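Local coordinates for protein phosphoribosylformylglycinamidine synthase 2 (PDB 3VIU) that belongs to the PurM-like family of AIR synthase related proteins, with two tandem pairs of N- and C-terminal domains, and binds ADP and magnesium, at residues Gly166-Pro171 against Gly531-Pro536; His283-Pro288 against Leu346-Val351; Val563-Gly568 against Phe663-Thr668. All coordinates share one frame; numbering follows the deposited sequence.

Contact 1: Gly166-Pro171 against Gly531-Pro536; sequences GYRENP and GGKRIP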
loop_
_atom_site.group_PDB
_atom_site.type_symbol
_atom_site.label_atom_id
_atom_site.label_comp_id
_atom_site.label_asym_id
_atom_site.label_seq_id
_atom_site.Cartn_x
_atom_site.Cartn_y
_atom_site.Cartn_z
ATOM N N GLY A 166 -16.432 8.295 7.637
ATOM C CA GLY A 166 -15.970 9.114 6.531
ATOM C C GLY A 166 -15.805 8.418 5.187
ATOM O O GLY A 166 -15.536 9.071 4.176
ATOM N N TYR A 167 -15.976 7.103 5.159
ATOM C CA TYR A 167 -15.808 6.353 3.926
ATOM C C TYR A 167 -17.126 5.840 3.369
ATOM O O TYR A 167 -17.140 5.126 2.366
ATOM C CB TYR A 167 -14.864 5.165 4.158
ATOM C CG TYR A 167 -13.453 5.537 4.581
ATOM C CD1 TYR A 167 -12.585 6.199 3.712
ATOM C CD2 TYR A 167 -12.973 5.181 5.845
ATOM C CE1 TYR A 167 -11.267 6.493 4.092
ATOM C CE2 TYR A 167 -11.662 5.470 6.233
ATOM C CZ TYR A 167 -10.813 6.121 5.357
ATOM O OH TYR A 167 -9.521 6.378 5.753
ATOM N N ARG A 168 -18.227 6.197 4.019
ATOM C CA ARG A 168 -19.548 5.756 3.574
ATOM C C ARG A 168 -19.756 6.003 2.072
ATOM O O ARG A 168 -20.105 5.082 1.340
ATOM C CB ARG A 168 -20.648 6.472 4.370
ATOM C CG ARG A 168 -22.050 5.893 4.181
ATOM C CD ARG A 168 -23.132 6.873 4.642
ATOM N NE ARG A 168 -22.792 7.517 5.912
ATOM C CZ ARG A 168 -22.721 6.880 7.075
ATOM N NH1 ARG A 168 -22.400 7.535 8.179
ATOM N NH2 ARG A 168 -22.983 5.586 7.130
ATOM N N GLU A 169 -19.529 7.234 1.618
ATOM C CA GLU A 169 -19.709 7.582 0.203
ATOM C C GLU A 169 -18.574 7.195 -0.723
ATOM O O GLU A 169 -18.802 6.835 -1.875
ATOM C CB GLU A 169 -19.962 9.082 0.040
ATOM C CG GLU A 169 -21.408 9.456 0.185
ATOM C CD GLU A 169 -21.988 8.935 1.469
ATOM O OE1 GLU A 169 -21.446 9.274 2.544
ATOM O OE2 GLU A 169 -22.982 8.183 1.405
ATOM N N ASN A 170 -17.348 7.282 -0.235
ATOM C CA ASN A 170 -16.209 6.938 -1.070
ATOM C C ASN A 170 -15.321 5.892 -0.412
ATOM O O ASN A 170 -14.431 6.226 0.367
ATOM C CB ASN A 170 -15.389 8.194 -1.375
ATOM C CG ASN A 170 -16.231 9.309 -1.989
ATOM O OD1 ASN A 170 -17.072 9.913 -1.321
ATOM N ND2 ASN A 170 -16.008 9.579 -3.269
ATOM N N PRO A 171 -15.557 4.605 -0.710
ATOM C CA PRO A 171 -14.722 3.571 -0.104
ATOM C C PRO A 171 -13.329 3.589 -0.736
ATOM O O PRO A 171 -13.118 4.199 -1.791
ATOM C CB PRO A 171 -15.498 2.290 -0.407
ATOM C CG PRO A 171 -16.114 2.593 -1.735
ATOM C CD PRO A 171 -16.617 4.004 -1.539
ATOM N N GLY A 531 -20.699 15.448 -2.250
ATOM C CA GLY A 531 -21.548 16.346 -1.490
ATOM C C GLY A 531 -20.815 17.126 -0.414
ATOM O O GLY A 531 -21.359 17.366 0.663
ATOM N N GLY A 532 -19.582 17.533 -0.696
ATOM C CA GLY A 532 -18.833 18.288 0.291
ATOM C C GLY A 532 -18.304 17.430 1.428
ATOM O O GLY A 532 -17.667 17.943 2.348
ATOM N N LYS A 533 -18.580 16.128 1.391
ATOM C CA LYS A 533 -18.075 15.232 2.434
ATOM C C LYS A 533 -16.754 14.612 1.972
ATOM O O LYS A 533 -16.720 13.871 0.995
ATOM C CB LYS A 533 -19.079 14.116 2.734
ATOM C CG LYS A 533 -18.621 13.206 3.863
ATOM C CD LYS A 533 -19.558 12.036 4.067
ATOM C CE LYS A 533 -19.022 11.094 5.124
ATOM N NZ LYS A 533 -19.901 9.918 5.303
ATOM N N ARG A 534 -15.671 14.927 2.676
ATOM C CA ARG A 534 -14.350 14.408 2.321
ATOM C C ARG A 534 -13.996 13.182 3.154
ATOM O O ARG A 534 -14.313 13.127 4.340
ATOM C CB ARG A 534 -13.272 15.482 2.538
ATOM C CG ARG A 534 -13.568 16.831 1.891
ATOM C CD ARG A 534 -12.358 17.755 1.932
ATOM N NE ARG A 534 -11.825 17.922 3.280
ATOM C CZ ARG A 534 -12.481 18.501 4.281
ATOM N NH1 ARG A 534 -11.917 18.604 5.477
ATOM N NH2 ARG A 534 -13.703 18.978 4.084
ATOM N N ILE A 535 -13.348 12.196 2.535
ATOM C CA ILE A 535 -12.941 10.998 3.268
ATOM C C ILE A 535 -11.824 11.430 4.197
ATOM O O ILE A 535 -11.202 12.460 3.981
ATOM C CB ILE A 535 -12.346 9.905 2.351
ATOM C CG1 ILE A 535 -11.112 10.463 1.639
ATOM C CG2 ILE A 535 -13.405 9.396 1.359
ATOM C CD1 ILE A 535 -10.358 9.453 0.825
ATOM N N PRO A 536 -11.573 10.662 5.265
ATOM C CA PRO A 536 -10.489 11.047 6.170
ATOM C C PRO A 536 -9.217 11.001 5.335
ATOM O O PRO A 536 -9.077 10.123 4.496
ATOM C CB PRO A 536 -10.505 9.935 7.216
ATOM C CG PRO A 536 -11.955 9.580 7.287
ATOM C CD PRO A 536 -12.350 9.540 5.819
#

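Contact 2: His283-Pro288 against Leu346-Val351; sequences HLDLVP and LFRGEV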
loop_
_atom_site.group_PDB
_atom_site.type_symbol
_atom_site.label_atom_id
_atom_site.label_comp_id
_atom_site.label_asym_id
_atom_site.label_seq_id
_atom_site.Cartn_x
_atom_site.Cartn_y
_atom_site.Cartn_z
ATOM N N HIS A 283 1.384 1.738 -35.104
ATOM C CA HIS A 283 0.611 1.278 -36.248
ATOM C C HIS A 283 -0.609 0.570 -35.673
ATOM O O HIS A 283 -0.555 -0.620 -35.378
ATOM C CB HIS A 283 1.442 0.302 -37.078
ATOM C CG HIS A 283 2.660 0.915 -37.701
ATOM N ND1 HIS A 283 2.637 1.528 -38.936
ATOM C CD2 HIS A 283 3.938 1.010 -37.260
ATOM C CE1 HIS A 283 3.847 1.973 -39.227
ATOM N NE2 HIS A 283 4.655 1.672 -38.227
ATOM N N LEU A 284 -1.703 1.300 -35.501
ATOM C CA LEU A 284 -2.901 0.707 -34.926
ATOM C C LEU A 284 -3.425 -0.499 -35.675
ATOM O O LEU A 284 -4.071 -1.358 -35.079
ATOM C CB LEU A 284 -4.019 1.749 -34.792
ATOM C CG LEU A 284 -3.828 2.740 -33.637
ATOM C CD1 LEU A 284 -4.959 3.767 -33.635
ATOM C CD2 LEU A 284 -3.770 1.976 -32.310
ATOM N N ASP A 285 -3.144 -0.580 -36.971
ATOM C CA ASP A 285 -3.628 -1.705 -37.757
ATOM C C ASP A 285 -3.003 -3.023 -37.335
ATOM O O ASP A 285 -3.558 -4.086 -37.596
ATOM C CB ASP A 285 -3.370 -1.484 -39.252
ATOM C CG ASP A 285 -4.087 -0.266 -39.794
ATOM O OD1 ASP A 285 -5.272 -0.069 -39.446
ATOM O OD2 ASP A 285 -3.467 0.486 -40.574
ATOM N N LEU A 286 -1.847 -2.962 -36.687
ATOM C CA LEU A 286 -1.178 -4.181 -36.245
ATOM C C LEU A 286 -1.624 -4.617 -34.854
ATOM O O LEU A 286 -1.331 -5.738 -34.424
ATOM C CB LEU A 286 0.339 -3.989 -36.279
ATOM C CG LEU A 286 1.062 -4.495 -37.532
ATOM C CD1 LEU A 286 0.157 -4.447 -38.732
ATOM C CD2 LEU A 286 2.309 -3.666 -37.756
ATOM N N VAL A 287 -2.341 -3.732 -34.162
ATOM C CA VAL A 287 -2.842 -4.003 -32.814
ATOM C C VAL A 287 -3.981 -5.042 -32.817
ATOM O O VAL A 287 -4.997 -4.859 -33.485
ATOM C CB VAL A 287 -3.349 -2.678 -32.142
ATOM C CG1 VAL A 287 -3.936 -2.956 -30.772
ATOM C CG2 VAL A 287 -2.207 -1.693 -32.016
ATOM N N PRO A 288 -3.814 -6.148 -32.066
ATOM C CA PRO A 288 -4.807 -7.225 -31.960
ATOM C C PRO A 288 -6.121 -6.674 -31.416
ATOM O O PRO A 288 -6.145 -6.056 -30.360
ATOM C CB PRO A 288 -4.162 -8.197 -30.974
ATOM C CG PRO A 288 -2.710 -7.972 -31.180
ATOM C CD PRO A 288 -2.623 -6.471 -31.264
ATOM N N LEU A 346 -0.624 5.881 -36.519
ATOM C CA LEU A 346 -1.049 5.511 -37.861
ATOM C C LEU A 346 -2.229 4.553 -37.808
ATOM O O LEU A 346 -2.288 3.661 -36.959
ATOM C CB LEU A 346 0.096 4.847 -38.634
ATOM C CG LEU A 346 1.332 5.697 -38.944
ATOM C CD1 LEU A 346 2.310 4.882 -39.780
ATOM C CD2 LEU A 346 0.921 6.958 -39.691
ATOM N N PHE A 347 -3.175 4.753 -38.716
ATOM C CA PHE A 347 -4.348 3.903 -38.795
ATOM C C PHE A 347 -4.803 3.873 -40.242
ATOM O O PHE A 347 -4.948 4.919 -40.876
ATOM C CB PHE A 347 -5.473 4.433 -37.903
ATOM C CG PHE A 347 -6.735 3.614 -37.966
ATOM C CD1 PHE A 347 -7.900 4.147 -38.502
ATOM C CD2 PHE A 347 -6.762 2.313 -37.472
ATOM C CE1 PHE A 347 -9.082 3.394 -38.543
ATOM C CE2 PHE A 347 -7.935 1.553 -37.506
ATOM C CZ PHE A 347 -9.096 2.096 -38.041
ATOM N N ARG A 348 -5.008 2.668 -40.760
ATOM C CA ARG A 348 -5.439 2.474 -42.134
ATOM C C ARG A 348 -4.741 3.435 -43.093
ATOM O O ARG A 348 -5.388 4.169 -43.834
ATOM C CB ARG A 348 -6.961 2.627 -42.222
ATOM C CG ARG A 348 -7.730 1.580 -41.405
ATOM C CD ARG A 348 -9.247 1.799 -41.430
ATOM N NE ARG A 348 -9.834 1.661 -42.763
ATOM C CZ ARG A 348 -10.137 0.497 -43.337
ATOM N NH1 ARG A 348 -10.669 0.476 -44.552
ATOM N NH2 ARG A 348 -9.915 -0.647 -42.694
ATOM N N GLY A 349 -3.411 3.435 -43.047
ATOM C CA GLY A 349 -2.608 4.274 -43.927
ATOM C C GLY A 349 -2.500 5.769 -43.664
ATOM O O GLY A 349 -1.697 6.456 -44.296
ATOM N N GLU A 350 -3.284 6.283 -42.728
ATOM C CA GLU A 350 -3.261 7.708 -42.439
ATOM C C GLU A 350 -2.701 8.054 -41.071
ATOM O O GLU A 350 -2.744 7.247 -40.141
ATOM C CB GLU A 350 -4.677 8.270 -42.543
ATOM C CG GLU A 350 -5.256 8.209 -43.935
ATOM C CD GLU A 350 -4.692 9.290 -44.836
ATOM O OE1 GLU A 350 -3.461 9.529 -44.793
ATOM O OE2 GLU A 350 -5.482 9.898 -45.591
ATOM N N VAL A 351 -2.177 9.269 -40.960
ATOM C CA VAL A 351 -1.654 9.760 -39.698
ATOM C C VAL A 351 -2.860 10.390 -38.991
ATOM O O VAL A 351 -3.334 11.454 -39.380
ATOM C CB VAL A 351 -0.529 10.807 -39.925
ATOM C CG1 VAL A 351 -1.022 11.929 -40.824
ATOM C CG2 VAL A 351 -0.068 11.365 -38.596
HETATM O O HOH W 1 -1.419 2.288 -41.419
HETATM O O HOH W 2 -1.140 1.010 -38.764
#

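Contact 3: Val563-Gly568 against Phe663-Thr668; sequences VLLLIG and FTVEKT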
loop_
_atom_site.group_PDB
_atom_site.type_symbol
_atom_site.label_atom_id
_atom_site.label_comp_id
_atom_site.label_asym_id
_atom_site.label_seq_id
_atom_site.Cartn_x
_atom_site.Cartn_y
_atom_site.Cartn_z
ATOM N N VAL A 563 9.960 -13.884 30.711
ATOM C CA VAL A 563 9.742 -12.588 31.335
ATOM C C VAL A 563 9.162 -11.671 30.255
ATOM O O VAL A 563 9.661 -11.632 29.129
ATOM C CB VAL A 563 11.057 -11.974 31.885
ATOM C CG1 VAL A 563 10.764 -10.649 32.574
ATOM C CG2 VAL A 563 11.723 -12.938 32.862
ATOM N N LEU A 564 8.104 -10.948 30.610
ATOM C CA LEU A 564 7.424 -10.042 29.690
ATOM C C LEU A 564 7.726 -8.581 30.017
ATOM O O LEU A 564 7.377 -8.094 31.086
ATOM C CB LEU A 564 5.909 -10.303 29.752
ATOM C CG LEU A 564 4.963 -9.336 29.020
ATOM C CD1 LEU A 564 5.358 -9.230 27.558
ATOM C CD2 LEU A 564 3.517 -9.826 29.164
ATOM N N LEU A 565 8.371 -7.885 29.090
ATOM C CA LEU A 565 8.726 -6.482 29.296
ATOM C C LEU A 565 8.006 -5.524 28.335
ATOM O O LEU A 565 7.403 -5.938 27.342
ATOM C CB LEU A 565 10.234 -6.272 29.120
ATOM C CG LEU A 565 11.256 -7.007 29.978
ATOM C CD1 LEU A 565 11.397 -8.469 29.516
ATOM C CD2 LEU A 565 12.594 -6.291 29.844
ATOM N N LEU A 566 8.104 -4.232 28.635
ATOM C CA LEU A 566 7.495 -3.212 27.809
ATOM C C LEU A 566 8.460 -2.050 27.623
ATOM O O LEU A 566 8.944 -1.476 28.601
ATOM C CB LEU A 566 6.199 -2.743 28.463
ATOM C CG LEU A 566 5.290 -1.693 27.811
ATOM C CD1 LEU A 566 5.650 -0.313 28.315
ATOM C CD2 LEU A 566 5.382 -1.787 26.299
ATOM N N ILE A 567 8.764 -1.736 26.362
ATOM C CA ILE A 567 9.640 -0.615 26.016
ATOM C C ILE A 567 8.675 0.564 25.932
ATOM O O ILE A 567 7.703 0.505 25.181
ATOM C CB ILE A 567 10.283 -0.750 24.604
ATOM C CG1 ILE A 567 10.759 -2.179 24.345
ATOM C CG2 ILE A 567 11.447 0.237 24.476
ATOM C CD1 ILE A 567 11.945 -2.584 25.138
ATOM N N GLY A 568 8.937 1.623 26.693
ATOM C CA GLY A 568 8.055 2.780 26.688
ATOM C C GLY A 568 7.234 2.815 27.966
ATOM O O GLY A 568 7.528 2.078 28.908
ATOM N N PHE A 663 7.818 -7.407 24.598
ATOM C CA PHE A 663 8.643 -8.539 24.180
ATOM C C PHE A 663 9.006 -9.412 25.371
ATOM O O PHE A 663 8.926 -8.977 26.519
ATOM C CB PHE A 663 9.906 -8.068 23.452
ATOM C CG PHE A 663 10.961 -7.501 24.351
ATOM C CD1 PHE A 663 12.090 -8.245 24.669
ATOM C CD2 PHE A 663 10.834 -6.224 24.873
ATOM C CE1 PHE A 663 13.077 -7.725 25.493
ATOM C CE2 PHE A 663 11.811 -5.698 25.695
ATOM C CZ PHE A 663 12.937 -6.451 26.006
ATOM N N THR A 664 9.378 -10.657 25.096
ATOM C CA THR A 664 9.730 -11.575 26.164
ATOM C C THR A 664 11.159 -12.082 26.022
ATOM O O THR A 664 11.689 -12.194 24.912
ATOM C CB THR A 664 8.785 -12.777 26.183
ATOM O OG1 THR A 664 9.126 -13.665 25.120
ATOM C CG2 THR A 664 7.346 -12.325 26.001
ATOM N N VAL A 665 11.781 -12.384 27.155
ATOM C CA VAL A 665 13.152 -12.883 27.177
ATOM C C VAL A 665 13.171 -14.134 28.027
ATOM O O VAL A 665 12.282 -14.346 28.851
ATOM C CB VAL A 665 14.129 -11.864 27.829
ATOM C CG1 VAL A 665 14.128 -10.574 27.058
ATOM C CG2 VAL A 665 13.726 -11.601 29.268
ATOM N N GLU A 666 14.175 -14.975 27.831
ATOM C CA GLU A 666 14.263 -16.161 28.654
ATOM C C GLU A 666 14.811 -15.652 29.983
ATOM O O GLU A 666 15.671 -14.777 30.019
ATOM C CB GLU A 666 15.188 -17.202 28.018
ATOM C CG GLU A 666 15.244 -18.537 28.757
ATOM C CD GLU A 666 16.247 -18.540 29.908
ATOM O OE1 GLU A 666 16.254 -19.516 30.694
ATOM O OE2 GLU A 666 17.037 -17.574 30.022
ATOM N N LYS A 667 14.255 -16.184 31.062
ATOM C CA LYS A 667 14.598 -15.860 32.444
ATOM C C LYS A 667 16.048 -15.417 32.701
ATOM O O LYS A 667 16.298 -14.328 33.225
ATOM C CB LYS A 667 14.273 -17.089 33.286
ATOM C CG LYS A 667 13.941 -16.856 34.731
ATOM C CD LYS A 667 13.114 -18.038 35.236
ATOM C CE LYS A 667 13.764 -19.372 34.866
ATOM N NZ LYS A 667 12.880 -20.545 35.133
ATOM N N THR A 668 16.998 -16.263 32.325
ATOM C CA THR A 668 18.410 -15.969 32.546
ATOM C C THR A 668 19.021 -14.960 31.563
ATOM O O THR A 668 20.245 -14.827 31.480
ATOM C CB THR A 668 19.249 -17.280 32.528
ATOM O OG1 THR A 668 19.222 -17.864 31.218
ATOM C CG2 THR A 668 18.678 -18.283 33.517
#

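Contact 1: Gly166-Pro171 against Gly531-Pro536
The 166-171 loop of one AIR synthase related N-terminal domain meets the short strand 533-534 and the residues after it in the other, packed closely at an aromatic end and held more loosely at a charged one. At the tight end Tyr167, with CG anti to its carbonyl carbon (chi1 -62°), brings its ring up to Pro536. The proline CD lies over one ring face, displaced toward the rim, 3.8 Å from the centroid of the Tyr167 ring. Proline suits this CH-pi contact, because its CD is bonded to nitrogen and carries slightly polarised C-H bonds. Ile535 crosses the tyrosine at about a right angle and sets its CB 4.0 Å from Tyr167 CD1. Its CG2 branch reaches the loop itself, 3.6 Å from Asn170 CB. Gly166 fits the seam by having no side chain, since a beta carbon there would run into Pro536 CD. Its carbonyl O receives the CA-H of Ile535 at 3.4 Å, with an angle of 154° at the hydrogen.

Toward solvent the contact rests on one long side chain. Lys533 is fully extended (chi1 -177°), passing its CE 3.9 Å from Gly166 CA and carrying NZ to the exposed Glu169. The salt bridge from Lys533 NZ to Glu169 OE1 spans 3.2 Å and meets the oxygen nearly along its C-O axis. Arg168 NE lies close to the same ammonium, a repulsion that its salt bridge to Glu131 may soften, as may the bond from Lys533 NZ to Glu165 O.

The 166-171 loop joins strands 156-163 and 172-182. Tyr167 also rests on Arg125 of strand 116-126 and Pro451 of helix 451-456, while its OH is hydrogen-bonded to Thr538 of strand 538-548.

Contact 2: His283-Pro288 against Leu346-Val351
With CG anti to its carbonyl carbon (chi1 -62°), Asp285 presents its carboxylate to the tip of a beta hairpin, while Phe347, CG anti to the backbone N (chi1 179°), crosses the aspartate at about a right angle, its CD2 near Asp285 OD1. The hairpin joins strands 342-347 and 350-356 through a type I' turn from Phe347 to Glu350, closed by reciprocal backbone hydrogen bonds between those two residues. Arg348 and Gly349 occupy its left-handed corner positions, the second of them well suited to glycine.

Asp285 grips the turn from outside. Arg348 N donates to Asp285 OD1 at 3.0 Å, meeting the syn lone pair of that oxygen, and makes a weak second bond to OD2. A short acidic side chain fits here, able to take a backbone N-H with both oxygens. The guanidinium of Arg348 does not meet the carboxylate. Arg348 CG lies 3.6 Å above the plane of the Phe347 ring, over its centre, and the chain bends only farther out, at chi3.

Leu284 opens the short 3-10 segment 284-286, just after the parallel bridge between His283 and Leu346. Its N donates to Leu346 O at 2.8 Å, with a C=O...N angle of 161°, nearly along the carbonyl axis. Its CB lies 3.9 Å from Phe347 CD2, and both residues turn apolar surface to helix 296-301, Leu284 on Leu299 and Leu300, Phe347 on Pro296. On the other face of the sheet His283 and Leu346 run side by side, with His283 ND1 3.5 Å from Leu346 CD1.

Water fills in the polar side: one molecule accepts from Asp285 N and donates to OD2 of the same residue, and another donates to Asp285 OD2 at 2.9 Å while accepting from Gly349 N at 2.8 Å.

Contact 3: Val563-Gly568 against Phe663-Thr668
Phe663 shares an apolar face of the sheet with Val563, Leu565 and Val665, and its ring packs against Leu565 and Ile567. Its CG takes the crowded position between backbone N and carbonyl carbon (chi1 75°), which leans the ring across toward the opposite strand. Leu565 crosses it obliquely, with CB 3.8 Å from Phe663 CE2 and CD1 above one ring face, offset toward the rim. Ile567 arrives at about a right angle, its CG1 3.9 Å from Phe663 CE2. Farther along, Val665 CG2 touches two residues of the opposite strand, 3.8 Å from Val563 CB and 3.9 Å from Leu565 CD1. Beta-branched Val563, Val665 and Ile567 favour the extended backbone, and the flexible Leu565 can pack across the ring.

The reverse face carries Leu564 and Thr664, a non-hydrogen-bonded pair crossing obliquely, with Leu564 CD1 4.0 Å from Thr664 CG2. The threonine is amphipathic in use: its methyl meets the leucine, while OG1 is hydrogen-bonded to Glu562.

Four backbone bonds fix this register, two in each of the hydrogen-bonded pairs Val563-Val665 and Leu565-Phe663. The straightest runs from Leu565 N to Phe663 O at 2.8 Å (172° at the hydrogen), whereas Phe663 N approaches Leu565 O from above the carbonyl plane. Leu670, Ala673 and Leu677 cover the aromatic face, joined by Val602 and Leu609. These are neighbouring strands of the mixed sheet of the second AIR synthase related C-terminal domain, an alpha/beta layer with helices 596-611 and 670-679 packed on the face that bears Phe663.

In the fold
From the N terminus, the chain enters contact 1 at 166-171 and returns to it only at 531-536, closing a loop of some 360 residues that joins the two AIR synthase related N-terminal domains. Contact 2 lies wholly within that loop: 283-288, at the end of strand 279-283, meets the hairpin 346-351 near the margin of the first C-terminal domain's sheet. Contact 3 follows in series, pairing strands 563-567 and 661-665 in the corresponding sheet of the second C-terminal domain. Both sheets share one strand order, yet the contacts use different strands of it. No two contacts cross or touch. Contacts 2 and 3, centres 69 Å apart, lie on opposite sides of the chain's centre.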